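Local structure of glutathione S-transferase, N-terminal domain protein (Pseudomonas putida, 4NAX) at residues P27-V32 and F186-N191; L38-L43 and L218-V223; K70-L75 and G91-Y96; G131-F136 and Y196-L201. The protein probably acts as a glutathione S-transferase of the Ure2p-like group and binds oxidized glutathione disulfide, one molecule per subunit. All coordinates share one frame; numbering follows the deposited sequence.

Contact 1: residues P27-V32 and F186-N191. With GDS (oxidized glutathione disulfide), chain C.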
# COMPACT_ATOMS: atom_id res chain seq x y z
N PRO A 27 10.13 -9.57 -13.96
CA PRO A 27 8.81 -9.32 -14.57
C PRO A 27 7.72 -10.07 -13.80
O PRO A 27 7.50 -11.26 -13.98
CB PRO A 27 8.97 -9.82 -16.01
CG PRO A 27 10.42 -9.90 -16.24
CD PRO A 27 11.03 -10.25 -14.91
N THR A 28 7.12 -9.36 -12.87
CA THR A 28 6.07 -9.80 -11.98
C THR A 28 5.09 -8.63 -11.89
O THR A 28 5.41 -7.53 -12.31
CB THR A 28 6.62 -10.00 -10.57
OG1 THR A 28 7.16 -8.75 -10.13
CG2 THR A 28 7.71 -11.05 -10.51
N PRO A 29 3.90 -8.83 -11.31
CA PRO A 29 2.97 -7.71 -11.33
C PRO A 29 3.48 -6.48 -10.60
O PRO A 29 3.12 -5.38 -10.98
CB PRO A 29 1.71 -8.29 -10.64
CG PRO A 29 2.19 -9.54 -9.94
CD PRO A 29 3.25 -10.07 -10.87
N ASN A 30 4.27 -6.66 -9.54
CA ASN A 30 4.87 -5.51 -8.87
C ASN A 30 6.08 -4.93 -9.58
O ASN A 30 6.24 -3.72 -9.64
CB ASN A 30 5.17 -5.85 -7.43
CG ASN A 30 3.90 -6.15 -6.67
OD1 ASN A 30 2.92 -5.40 -6.77
ND2 ASN A 30 3.89 -7.23 -5.91
N GLY A 31 6.96 -5.79 -10.10
CA GLY A 31 8.12 -5.31 -10.82
C GLY A 31 7.74 -4.51 -12.04
O GLY A 31 8.33 -3.46 -12.32
N VAL A 32 6.75 -5.00 -12.80
CA VAL A 32 6.41 -4.33 -14.05
C VAL A 32 5.74 -2.97 -13.82
O VAL A 32 5.75 -2.14 -14.71
CB VAL A 32 5.58 -5.20 -15.01
CG1 VAL A 32 6.30 -6.51 -15.31
CG2 VAL A 32 4.17 -5.44 -14.50
N PHE A 186 -3.49 -2.25 -13.18
CA PHE A 186 -3.78 -3.13 -14.31
C PHE A 186 -2.81 -4.30 -14.51
O PHE A 186 -3.25 -5.35 -14.94
CB PHE A 186 -4.09 -2.30 -15.58
CG PHE A 186 -5.39 -1.56 -15.41
CD1 PHE A 186 -6.58 -2.25 -15.44
CD2 PHE A 186 -5.41 -0.21 -15.11
CE1 PHE A 186 -7.78 -1.61 -15.15
CE2 PHE A 186 -6.60 0.45 -14.84
CZ PHE A 186 -7.78 -0.26 -14.87
N PRO A 187 -1.52 -4.16 -14.14
CA PRO A 187 -0.68 -5.38 -14.18
C PRO A 187 -1.18 -6.47 -13.27
O PRO A 187 -0.97 -7.67 -13.54
CB PRO A 187 0.71 -4.88 -13.75
CG PRO A 187 0.70 -3.42 -14.17
CD PRO A 187 -0.71 -2.97 -13.81
N TRP A 188 -1.80 -6.08 -12.15
CA TRP A 188 -2.37 -7.07 -11.24
C TRP A 188 -3.64 -7.71 -11.78
O TRP A 188 -3.86 -8.91 -11.59
CB TRP A 188 -2.59 -6.47 -9.85
CG TRP A 188 -1.45 -6.74 -8.93
CD1 TRP A 188 -0.51 -5.87 -8.46
CD2 TRP A 188 -1.13 -8.02 -8.39
NE1 TRP A 188 0.37 -6.54 -7.62
CE2 TRP A 188 -0.01 -7.86 -7.56
CE3 TRP A 188 -1.70 -9.29 -8.52
CZ2 TRP A 188 0.54 -8.91 -6.85
CZ3 TRP A 188 -1.14 -10.34 -7.84
CH2 TRP A 188 -0.03 -10.14 -7.00
N VAL A 189 -4.50 -6.91 -12.42
CA VAL A 189 -5.67 -7.47 -13.07
C VAL A 189 -5.22 -8.49 -14.14
O VAL A 189 -5.75 -9.62 -14.21
CB VAL A 189 -6.57 -6.37 -13.67
CG1 VAL A 189 -7.76 -7.00 -14.38
CG2 VAL A 189 -7.07 -5.37 -12.62
N ARG A 190 -4.25 -8.10 -14.96
CA ARG A 190 -3.69 -9.02 -15.95
C ARG A 190 -3.18 -10.31 -15.29
O ARG A 190 -3.47 -11.42 -15.76
CB ARG A 190 -2.54 -8.36 -16.71
CG ARG A 190 -1.83 -9.30 -17.67
CD ARG A 190 -0.68 -8.63 -18.38
NE ARG A 190 0.10 -9.56 -19.18
CZ ARG A 190 1.24 -10.13 -18.80
NH1 ARG A 190 1.81 -9.87 -17.63
NH2 ARG A 190 1.84 -10.97 -19.62
N ASN A 191 -2.43 -10.18 -14.21
CA ASN A 191 -1.86 -11.35 -13.57
C ASN A 191 -2.92 -12.32 -13.06
O ASN A 191 -2.77 -13.54 -13.16
CB ASN A 191 -0.93 -10.95 -12.42
CG ASN A 191 0.17 -11.95 -12.21
OD1 ASN A 191 0.89 -12.29 -13.14
ND2 ASN A 191 0.34 -12.41 -10.98
N1 GDS C . 6.38 -15.01 -0.51
CA1 GDS C . 5.34 -14.93 -1.54
C1 GDS C . 4.21 -15.88 -1.24
OE1 GDS C . 3.09 -15.64 -1.76
OE2 GDS C . 4.39 -16.87 -0.50
CB1 GDS C . 5.96 -15.26 -2.90
CG1 GDS C . 5.11 -14.83 -4.10
CD1 GDS C . 5.01 -13.33 -4.19
O1 GDS C . 5.89 -12.61 -3.74
N2 GDS C . 3.91 -12.86 -4.77
CA2 GDS C . 3.67 -11.45 -5.01
C2 GDS C . 2.48 -10.96 -4.24
O2 GDS C . 1.48 -11.66 -4.12
CB2 GDS C . 3.44 -11.21 -6.50
SG2 GDS C . 4.88 -11.46 -7.54
N3 GDS C . 2.55 -9.73 -3.75
CA3 GDS C . 1.47 -9.13 -2.98
C3 GDS C . 1.34 -7.63 -3.13
OE3 GDS C . 0.79 -7.03 -2.19
OE4 GDS C . 1.72 -7.12 -4.19
N4 GDS C . 8.79 -11.78 -3.64
CA4 GDS C . 10.01 -12.40 -3.18
C4 GDS C . 9.82 -13.21 -1.92
OE5 GDS C . 10.82 -13.83 -1.45
OE6 GDS C . 8.67 -13.27 -1.42
C5 GDS C . 8.81 -10.59 -4.22
O5 GDS C . 9.85 -9.95 -4.35
CA5 GDS C . 7.50 -10.05 -4.76
N5 GDS C . 7.38 -8.63 -4.45
CB5 GDS C . 7.48 -10.28 -6.27
SG5 GDS C . 6.03 -9.62 -7.11
CA6 GDS C . 5.46 -4.66 -2.28
C6 GDS C . 5.59 -3.78 -3.48
OE7 GDS C . 6.74 -3.59 -3.95
OE8 GDS C . 4.54 -3.28 -3.95
N6 GDS C . 4.32 -4.20 -1.45
CB6 GDS C . 5.24 -6.11 -2.71
CG6 GDS C . 6.46 -6.66 -3.46
CD6 GDS C . 6.36 -8.14 -3.74
O6 GDS C . 5.39 -8.81 -3.38
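The Thr-Pro-Asn turn of the glutathione site joins the two domains, Pro29 and Asn30 meeting Trp188 of helix 180-193. Pro29 lays its CB over the indole, 3.6 Å from the centroid of the Trp188 five-membered ring and 11° off the normal. At the ring's edge, Trp188 NE1 donates in its own plane to Asn30 OD1 (2.9 Å). The donor stands 47° out of the Asn30 amide plane, and Lys33 binds the same oxygen. Asn30 CG, anti to the carbonyl carbon (chi1 -64°), puts the amide between indole N-H and ligand carboxylate. The bond probably steadies the amide, and Asn30 ND2 donates to carboxylate atom OE4 of the glutathione disulfide at 2.8 Å. An alanine in place of Trp188 would probably leave a gap under Pro29 and the Asn30 amide freer to turn. Pro29 CG also rests on Asn191 ND2 (3.6 Å), and Val32 CG2 packs on Pro187 CB (3.6 Å). Pro29 O, buried against Pro187, has no polar partner. Thr28 OG1 caps the turn by accepting from Gly31 N (3.0 Å) and lies 3.3 Å from disulfide sulfur SG5. Such a helix-start turn beside the sulfur is consistent with the glutathione site of Ure2p-like transferases.

Contact 2: residues L38-L43 and L218-V223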
# COMPACT_ATOMS: atom_id res chain seq x y z
N LEU A 38 8.87 3.65 -15.92
CA LEU A 38 10.09 4.18 -16.50
C LEU A 38 9.98 4.29 -18.02
O LEU A 38 10.42 5.29 -18.62
CB LEU A 38 11.28 3.31 -16.11
CG LEU A 38 11.65 3.44 -14.62
CD1 LEU A 38 12.49 2.25 -14.17
CD2 LEU A 38 12.38 4.75 -14.37
N GLU A 39 9.38 3.27 -18.64
CA GLU A 39 9.14 3.32 -20.09
C GLU A 39 8.20 4.46 -20.47
O GLU A 39 8.39 5.11 -21.50
CB GLU A 39 8.60 1.98 -20.60
CG GLU A 39 9.57 0.82 -20.49
CD GLU A 39 10.74 0.90 -21.45
OE1 GLU A 39 10.56 1.39 -22.58
OE2 GLU A 39 11.84 0.46 -21.07
N GLU A 40 7.15 4.67 -19.69
CA GLU A 40 6.16 5.73 -19.98
C GLU A 40 6.79 7.13 -19.92
O GLU A 40 6.48 7.97 -20.74
CB GLU A 40 5.00 5.70 -18.99
CG GLU A 40 4.06 4.51 -19.13
CD GLU A 40 3.06 4.59 -20.29
OE1 GLU A 40 3.17 5.45 -21.22
OE2 GLU A 40 2.15 3.73 -20.33
N ILE A 41 7.63 7.36 -18.91
CA ILE A 41 8.14 8.70 -18.65
C ILE A 41 9.42 8.99 -19.43
O ILE A 41 9.85 10.14 -19.49
CB ILE A 41 8.32 9.01 -17.14
CG1 ILE A 41 9.46 8.19 -16.53
CG2 ILE A 41 6.99 8.81 -16.42
CD1 ILE A 41 9.69 8.40 -15.05
N GLY A 42 10.03 7.97 -20.02
CA GLY A 42 11.21 8.15 -20.85
C GLY A 42 12.50 8.41 -20.09
O GLY A 42 13.45 8.94 -20.64
N LEU A 43 12.55 8.01 -18.83
CA LEU A 43 13.72 8.21 -18.00
C LEU A 43 14.71 7.08 -18.26
O LEU A 43 14.35 5.89 -18.20
CB LEU A 43 13.36 8.22 -16.52
CG LEU A 43 14.48 8.41 -15.51
CD1 LEU A 43 15.10 9.79 -15.64
CD2 LEU A 43 13.95 8.23 -14.09
N LEU A 218 -3.20 -2.41 -22.03
CA LEU A 218 -2.29 -3.36 -22.65
C LEU A 218 -1.91 -2.96 -24.08
O LEU A 218 -0.91 -3.43 -24.61
CB LEU A 218 -2.86 -4.78 -22.59
CG LEU A 218 -3.00 -5.36 -21.18
CD1 LEU A 218 -3.75 -6.68 -21.22
CD2 LEU A 218 -1.66 -5.53 -20.51
N GLU A 219 -2.69 -2.10 -24.71
CA GLU A 219 -2.36 -1.58 -26.05
C GLU A 219 -1.21 -0.57 -26.02
O GLU A 219 -0.62 -0.28 -27.06
CB GLU A 219 -3.59 -0.92 -26.70
CG GLU A 219 -4.67 -1.91 -27.14
CD GLU A 219 -6.04 -1.28 -27.35
OE1 GLU A 219 -7.05 -2.04 -27.41
OE2 GLU A 219 -6.13 -0.03 -27.44
N ARG A 220 -0.92 -0.00 -24.86
CA ARG A 220 0.08 1.06 -24.80
C ARG A 220 1.49 0.50 -25.05
O ARG A 220 1.88 -0.49 -24.44
CB ARG A 220 0.05 1.77 -23.45
CG ARG A 220 -1.25 2.50 -23.15
CD ARG A 220 -1.19 3.20 -21.81
NE ARG A 220 -0.22 4.28 -21.77
CZ ARG A 220 -0.45 5.52 -22.18
NH1 ARG A 220 -1.63 5.88 -22.67
NH2 ARG A 220 0.50 6.43 -22.06
N PRO A 221 2.27 1.14 -25.94
CA PRO A 221 3.59 0.54 -26.24
C PRO A 221 4.51 0.47 -25.02
O PRO A 221 5.26 -0.50 -24.86
CB PRO A 221 4.17 1.43 -27.36
CG PRO A 221 3.13 2.40 -27.73
CD PRO A 221 1.90 2.18 -26.91
N ALA A 222 4.45 1.46 -24.14
CA ALA A 222 5.31 1.42 -22.96
C ALA A 222 4.95 0.27 -22.02
O ALA A 222 5.80 -0.27 -21.31
CB ALA A 222 5.24 2.74 -22.21
N VAL A 223 3.66 -0.05 -21.97
CA VAL A 223 3.18 -1.19 -21.18
C VAL A 223 3.74 -2.47 -21.73
O VAL A 223 4.28 -3.29 -20.98
CB VAL A 223 1.65 -1.20 -21.10
CG1 VAL A 223 1.12 -2.50 -20.52
CG2 VAL A 223 1.13 -0.02 -20.28
O HOH W 1 2.92 4.15 -23.93
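Glu40 and Arg220 form a two-pronged salt bridge, side-on through the guanidinium edge. Arg220 NE reaches Glu40 OE2 at 2.8 Å and Arg220 NH2 reaches Glu40 OE1 at 3.0 Å, both bonds nearly straight. The oxygens lie close to the guanidinium plane, but the carboxylate is turned 35° from it. NE arrives on the syn side of OE2, whereas NH2 comes from above the carboxylate plane. Beneath the acid, Ala222 CB touches Glu40 CD at 3.4 Å. A water donates to Glu40 OE1 (3.0 Å) and accepts from Ala222 N (3.1 Å), tying the carboxylate to the first turn of helix 221-226. Glu39, the preceding residue, brings CB to 3.8 Å from Ala222 CB; its acid is held by Tyr45 OH.

In the next shell, Tyr178 positions both partners: its hydroxyl bonds Glu40 OE2, and its ring makes a cation-pi contact with Arg220. Each Glu40 oxygen therefore has two partners. Arg220 itself occupies the N-cap position of helix 221-226, and the bend of Glu40 at chi2 (-78°) swings its acid across Ala222. This is a surface salt bridge with a bridging water, joining the thioredoxin-like and all-helical domains of the glutathione transferase fold.

Contact 3: residues K70-L75 and G91-Y96. With GDS (oxidized glutathione disulfide), chain C.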
# COMPACT_ATOMS: atom_id res chain seq x y z
N LYS A 70 12.28 -7.91 -1.08
CA LYS A 70 11.38 -8.00 -2.22
C LYS A 70 11.74 -7.07 -3.34
O LYS A 70 12.38 -6.03 -3.13
CB LYS A 70 9.93 -7.81 -1.75
CG LYS A 70 9.52 -9.00 -0.84
CD LYS A 70 8.09 -9.17 -0.50
CE LYS A 70 7.98 -10.37 0.41
NZ LYS A 70 6.58 -10.68 0.74
N ILE A 71 11.37 -7.47 -4.54
CA ILE A 71 11.44 -6.59 -5.69
C ILE A 71 10.09 -5.93 -5.90
O ILE A 71 9.05 -6.47 -5.47
CB ILE A 71 11.91 -7.35 -6.98
CG1 ILE A 71 10.91 -8.43 -7.46
CG2 ILE A 71 13.28 -7.95 -6.78
CD1 ILE A 71 9.80 -7.91 -8.37
N PRO A 72 10.05 -4.79 -6.60
CA PRO A 72 11.17 -4.04 -7.15
C PRO A 72 11.86 -3.14 -6.12
O PRO A 72 11.28 -2.77 -5.09
CB PRO A 72 10.51 -3.19 -8.22
CG PRO A 72 9.16 -2.89 -7.65
CD PRO A 72 8.75 -4.18 -6.94
N ALA A 73 13.08 -2.73 -6.47
CA ALA A 73 13.83 -1.73 -5.71
C ALA A 73 14.61 -0.92 -6.73
O ALA A 73 14.90 -1.40 -7.83
CB ALA A 73 14.75 -2.37 -4.70
N ILE A 74 14.93 0.31 -6.36
CA ILE A 74 15.74 1.18 -7.20
C ILE A 74 16.89 1.81 -6.42
O ILE A 74 16.84 1.93 -5.19
CB ILE A 74 14.93 2.30 -7.88
CG1 ILE A 74 14.28 3.25 -6.85
CG2 ILE A 74 13.88 1.70 -8.81
CD1 ILE A 74 13.79 4.55 -7.43
N LEU A 75 17.89 2.24 -7.17
CA LEU A 75 18.96 3.12 -6.66
C LEU A 75 19.13 4.21 -7.71
O LEU A 75 19.63 3.95 -8.80
CB LEU A 75 20.24 2.35 -6.41
CG LEU A 75 21.41 3.17 -5.88
CD1 LEU A 75 21.08 3.88 -4.58
CD2 LEU A 75 22.60 2.23 -5.72
N GLY A 91 4.78 0.95 -4.97
CA GLY A 91 3.93 2.13 -4.90
C GLY A 91 4.70 3.39 -4.49
O GLY A 91 4.35 4.49 -4.93
N ALA A 92 5.71 3.24 -3.63
CA ALA A 92 6.57 4.36 -3.26
C ALA A 92 7.42 4.80 -4.45
O ALA A 92 7.59 5.99 -4.70
CB ALA A 92 7.44 4.05 -2.05
N ILE A 93 7.97 3.83 -5.18
CA ILE A 93 8.74 4.11 -6.38
C ILE A 93 7.89 4.81 -7.44
O ILE A 93 8.37 5.75 -8.06
CB ILE A 93 9.40 2.83 -6.91
CG1 ILE A 93 10.40 2.26 -5.89
CG2 ILE A 93 10.07 3.10 -8.25
CD1 ILE A 93 10.77 0.80 -6.15
N LEU A 94 6.65 4.37 -7.63
CA LEU A 94 5.79 5.05 -8.58
C LEU A 94 5.59 6.51 -8.21
O LEU A 94 5.66 7.39 -9.07
CB LEU A 94 4.43 4.36 -8.68
CG LEU A 94 4.39 3.00 -9.36
CD1 LEU A 94 2.98 2.42 -9.30
CD2 LEU A 94 4.83 3.10 -10.83
N GLN A 95 5.31 6.78 -6.95
CA GLN A 95 5.10 8.15 -6.53
C GLN A 95 6.39 8.97 -6.69
O GLN A 95 6.36 10.09 -7.19
CB GLN A 95 4.58 8.20 -5.10
CG GLN A 95 4.30 9.61 -4.63
CD GLN A 95 3.55 9.69 -3.31
OE1 GLN A 95 3.18 8.69 -2.70
NE2 GLN A 95 3.29 10.89 -2.89
N TYR A 96 7.52 8.41 -6.27
CA TYR A 96 8.82 9.05 -6.45
C TYR A 96 9.07 9.43 -7.93
O TYR A 96 9.41 10.57 -8.26
CB TYR A 96 9.95 8.14 -5.97
CG TYR A 96 11.32 8.67 -6.33
CD1 TYR A 96 11.80 9.84 -5.77
CD2 TYR A 96 12.12 8.04 -7.28
CE1 TYR A 96 13.04 10.36 -6.13
CE2 TYR A 96 13.36 8.55 -7.62
CZ TYR A 96 13.82 9.71 -7.05
OH TYR A 96 15.06 10.24 -7.35
N1 GDS C . 6.38 -15.01 -0.51
CA1 GDS C . 5.34 -14.93 -1.54
C1 GDS C . 4.21 -15.88 -1.24
OE1 GDS C . 3.09 -15.64 -1.76
OE2 GDS C . 4.39 -16.87 -0.50
CB1 GDS C . 5.96 -15.26 -2.90
CG1 GDS C . 5.11 -14.83 -4.10
CD1 GDS C . 5.01 -13.33 -4.19
O1 GDS C . 5.89 -12.61 -3.74
N2 GDS C . 3.91 -12.86 -4.77
CA2 GDS C . 3.67 -11.45 -5.01
C2 GDS C . 2.48 -10.96 -4.24
O2 GDS C . 1.48 -11.66 -4.12
CB2 GDS C . 3.44 -11.21 -6.50
SG2 GDS C . 4.88 -11.46 -7.54
N3 GDS C . 2.55 -9.73 -3.75
CA3 GDS C . 1.47 -9.13 -2.98
C3 GDS C . 1.34 -7.63 -3.13
OE3 GDS C . 0.79 -7.03 -2.19
OE4 GDS C . 1.72 -7.12 -4.19
N4 GDS C . 8.79 -11.78 -3.64
CA4 GDS C . 10.01 -12.40 -3.18
C4 GDS C . 9.82 -13.21 -1.92
OE5 GDS C . 10.82 -13.83 -1.45
OE6 GDS C . 8.67 -13.27 -1.42
C5 GDS C . 8.81 -10.59 -4.22
O5 GDS C . 9.85 -9.95 -4.35
CA5 GDS C . 7.50 -10.05 -4.76
N5 GDS C . 7.38 -8.63 -4.45
CB5 GDS C . 7.48 -10.28 -6.27
SG5 GDS C . 6.03 -9.62 -7.11
CA6 GDS C . 5.46 -4.66 -2.28
C6 GDS C . 5.59 -3.78 -3.48
OE7 GDS C . 6.74 -3.59 -3.95
OE8 GDS C . 4.54 -3.28 -3.95
N6 GDS C . 4.32 -4.20 -1.45
CB6 GDS C . 5.24 -6.11 -2.71
CG6 GDS C . 6.46 -6.66 -3.46
CD6 GDS C . 6.36 -8.14 -3.74
O6 GDS C . 5.39 -8.81 -3.38
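Apolar packing joins Ile74 of strand 73-76 to Ile93 and Tyr96 of helix 90-101. Strand and helix segments run at 41° to each other, their axes 9.4 Å apart. The Ile74 and Ile93 side chains lie alongside each other, pointing opposite ways, Ile74 CD1 lying 4.1 Å from Ile93 CG2. The same Ile74 CD1 also reaches Tyr96 CD2 (3.9 Å), approaching the ring obliquely. With CG anti to its backbone N (chi1 171°), Tyr96 is swung to this side of Ile74. Ile93 CD1 extends the other way, to Pro72 O (3.8 Å) and, more loosely, to Pro72 CG.

Polar bonds lie at the margins. Ile71, before the cis peptide to Pro72, exchanges two backbone hydrogen bonds with the cysteinyl part of one glutathione half: Ile71 N donates to O5 of the ligand (2.9 Å), and N5 of the ligand donates to Ile71 O (2.9 Å). The pairing is that of neighbouring antiparallel strands. Tyr96 OH bonds Asp76, and its ring meets Tyr113 of the second subunit edge-to-face.

Chemically the contact is split: undirected apolar packing seats helix 90-101 on the sheet, while directional backbone bonds hold the ligand ahead of the cis-proline, as in thioredoxin-fold transferases. Because the Ile71 bonds use main-chain atoms, this part of the grip does not depend on its side chain, while other side chains hold the rest of the ligand.

Contact 4: residues G131-F136 and Y196-L201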
# COMPACT_ATOMS: atom_id res chain seq x y z
N GLY A 131 -2.92 -11.62 -4.93
CA GLY A 131 -1.81 -12.52 -4.68
C GLY A 131 -2.23 -13.76 -3.90
O GLY A 131 -1.68 -14.84 -4.13
N GLN A 132 -3.19 -13.63 -2.99
CA GLN A 132 -3.67 -14.80 -2.26
C GLN A 132 -4.49 -15.73 -3.16
O GLN A 132 -4.45 -16.95 -2.97
CB GLN A 132 -4.47 -14.43 -1.01
CG GLN A 132 -3.78 -13.49 -0.03
CD GLN A 132 -2.31 -13.76 0.10
OE1 GLN A 132 -1.90 -14.84 0.52
NE2 GLN A 132 -1.51 -12.78 -0.26
N VAL A 133 -5.22 -15.18 -4.13
CA VAL A 133 -5.88 -16.03 -5.12
C VAL A 133 -4.81 -16.84 -5.87
O VAL A 133 -4.99 -18.03 -6.11
CB VAL A 133 -6.75 -15.24 -6.10
CG1 VAL A 133 -7.29 -16.15 -7.21
CG2 VAL A 133 -7.91 -14.61 -5.32
N GLY A 134 -3.69 -16.21 -6.23
CA GLY A 134 -2.62 -16.94 -6.85
C GLY A 134 -2.15 -18.09 -5.97
O GLY A 134 -1.98 -19.23 -6.45
N PHE A 135 -1.97 -17.84 -4.68
CA PHE A 135 -1.52 -18.91 -3.80
C PHE A 135 -2.50 -20.08 -3.77
O PHE A 135 -2.09 -21.25 -3.85
CB PHE A 135 -1.27 -18.43 -2.37
CG PHE A 135 -0.71 -19.52 -1.50
CD1 PHE A 135 0.58 -19.98 -1.71
CD2 PHE A 135 -1.50 -20.15 -0.55
CE1 PHE A 135 1.08 -21.04 -0.97
CE2 PHE A 135 -1.00 -21.20 0.20
CZ PHE A 135 0.28 -21.64 -0.01
N PHE A 136 -3.79 -19.77 -3.64
CA PHE A 136 -4.83 -20.79 -3.44
C PHE A 136 -5.43 -21.39 -4.70
O PHE A 136 -6.23 -22.33 -4.62
CB PHE A 136 -5.92 -20.27 -2.50
CG PHE A 136 -5.46 -20.15 -1.06
CD1 PHE A 136 -5.22 -21.30 -0.31
CD2 PHE A 136 -5.24 -18.92 -0.47
CE1 PHE A 136 -4.78 -21.22 0.98
CE2 PHE A 136 -4.80 -18.83 0.84
CZ PHE A 136 -4.58 -19.98 1.57
N TYR A 196 -2.44 -16.46 -13.24
CA TYR A 196 -3.06 -17.28 -12.20
C TYR A 196 -4.19 -18.13 -12.69
O TYR A 196 -4.73 -18.93 -11.92
CB TYR A 196 -3.59 -16.43 -11.06
CG TYR A 196 -2.58 -15.69 -10.25
CD1 TYR A 196 -1.22 -16.02 -10.27
CD2 TYR A 196 -3.01 -14.69 -9.39
CE1 TYR A 196 -0.32 -15.34 -9.47
CE2 TYR A 196 -2.11 -14.00 -8.60
CZ TYR A 196 -0.78 -14.32 -8.63
OH TYR A 196 0.08 -13.61 -7.84
N ASN A 197 -4.57 -17.97 -13.96
CA ASN A 197 -5.64 -18.80 -14.52
C ASN A 197 -6.97 -18.67 -13.75
O ASN A 197 -7.70 -19.66 -13.57
CB ASN A 197 -5.24 -20.29 -14.52
CG ASN A 197 -4.01 -20.60 -15.34
OD1 ASN A 197 -3.21 -21.46 -14.95
ND2 ASN A 197 -3.85 -19.95 -16.48
N ALA A 198 -7.26 -17.47 -13.25
CA ALA A 198 -8.41 -17.26 -12.37
C ALA A 198 -9.56 -16.50 -13.03
O ALA A 198 -10.48 -16.04 -12.36
CB ALA A 198 -7.98 -16.55 -11.10
N ARG A 199 -9.52 -16.41 -14.34
CA ARG A 199 -10.54 -15.68 -15.08
C ARG A 199 -11.97 -16.17 -14.76
O ARG A 199 -12.87 -15.37 -14.42
CB ARG A 199 -10.24 -15.79 -16.57
CG ARG A 199 -10.97 -14.77 -17.39
CD ARG A 199 -10.77 -15.01 -18.87
NE ARG A 199 -11.34 -13.86 -19.54
CZ ARG A 199 -10.62 -12.82 -19.93
NH1 ARG A 199 -9.31 -12.82 -19.77
NH2 ARG A 199 -11.23 -11.80 -20.51
N ASP A 200 -12.18 -17.48 -14.83
CA ASP A 200 -13.49 -18.05 -14.53
C ASP A 200 -13.78 -18.02 -13.02
O ASP A 200 -14.90 -17.71 -12.60
CB ASP A 200 -13.57 -19.50 -15.06
CG ASP A 200 -13.56 -19.58 -16.59
OD1 ASP A 200 -13.71 -18.54 -17.28
OD2 ASP A 200 -13.41 -20.71 -17.11
N LEU A 201 -12.76 -18.31 -12.22
CA LEU A 201 -12.91 -18.29 -10.76
C LEU A 201 -13.47 -16.95 -10.24
O LEU A 201 -14.27 -16.91 -9.32
CB LEU A 201 -11.57 -18.56 -10.07
CG LEU A 201 -11.27 -19.72 -9.14
CD1 LEU A 201 -10.01 -19.33 -8.36
CD2 LEU A 201 -12.44 -20.05 -8.23
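Gln132 OE1, on the helix between Gly131 and Gly134 that touch Tyr196, is gripped by two groups of the second subunit, Tyr153 OH and Arg152 NH2. The helix is 109-137, the long helix of the all-helical transferase domain, and its other side receives the loop after helix 180-193, whose backbone is tied back to that helix by a bond between Ala198 and Leu192. Tyr196 lies flat on helix 109-137. Gly134 CA sits over the ring, 3.4 Å from the Tyr196 centroid and 10° off the normal, a CH-pi contact. A CB on Gly134 would run into Tyr196 CZ, so glycine is what allows the ring so near the backbone. With CG anti to the carbonyl carbon (chi1 -66°), the Tyr196 ring is laid along the helix, its face on Gly134 CA and its OH towards Gly131. Tyr196 OH comes to 3.8 Å from Gly131 CA, and Gly131 also touches the bound glutathione disulfide. An alanine in place of Tyr196 would probably open a gap over Gly134 and remove the hydroxyl that packs against the Trp188 ring. Farther along, Val133 CG1 meets Leu201 CD1 at 4.3 Å and, a little nearer, Ala198 CB at 4.0 Å.

Overall arrangement
Contacts 1, 3 and 4 are buried, whereas contact 2 lies at the surface. Contacts 1 and 2 both join the N-terminal to the C-terminal domain through helix 31-41, one at its start beside the ligand and the other near its end. The chemistry shifts accordingly, from indole and amide around the glutathione disulfide to a salt bridge and water. Contacts 3 and 4 each stay within one domain, rely on apolar packing and touch the second subunit. Contact 1 is the hub: Thr28 OG1 meets Ile71 CD1 of contact 3 at 3.3 Å, and Trp188 CZ3 meets Tyr196 OH of contact 4 at 3.5 Å. Contacts 2 and 4, with centres about 26 Å apart, do not touch.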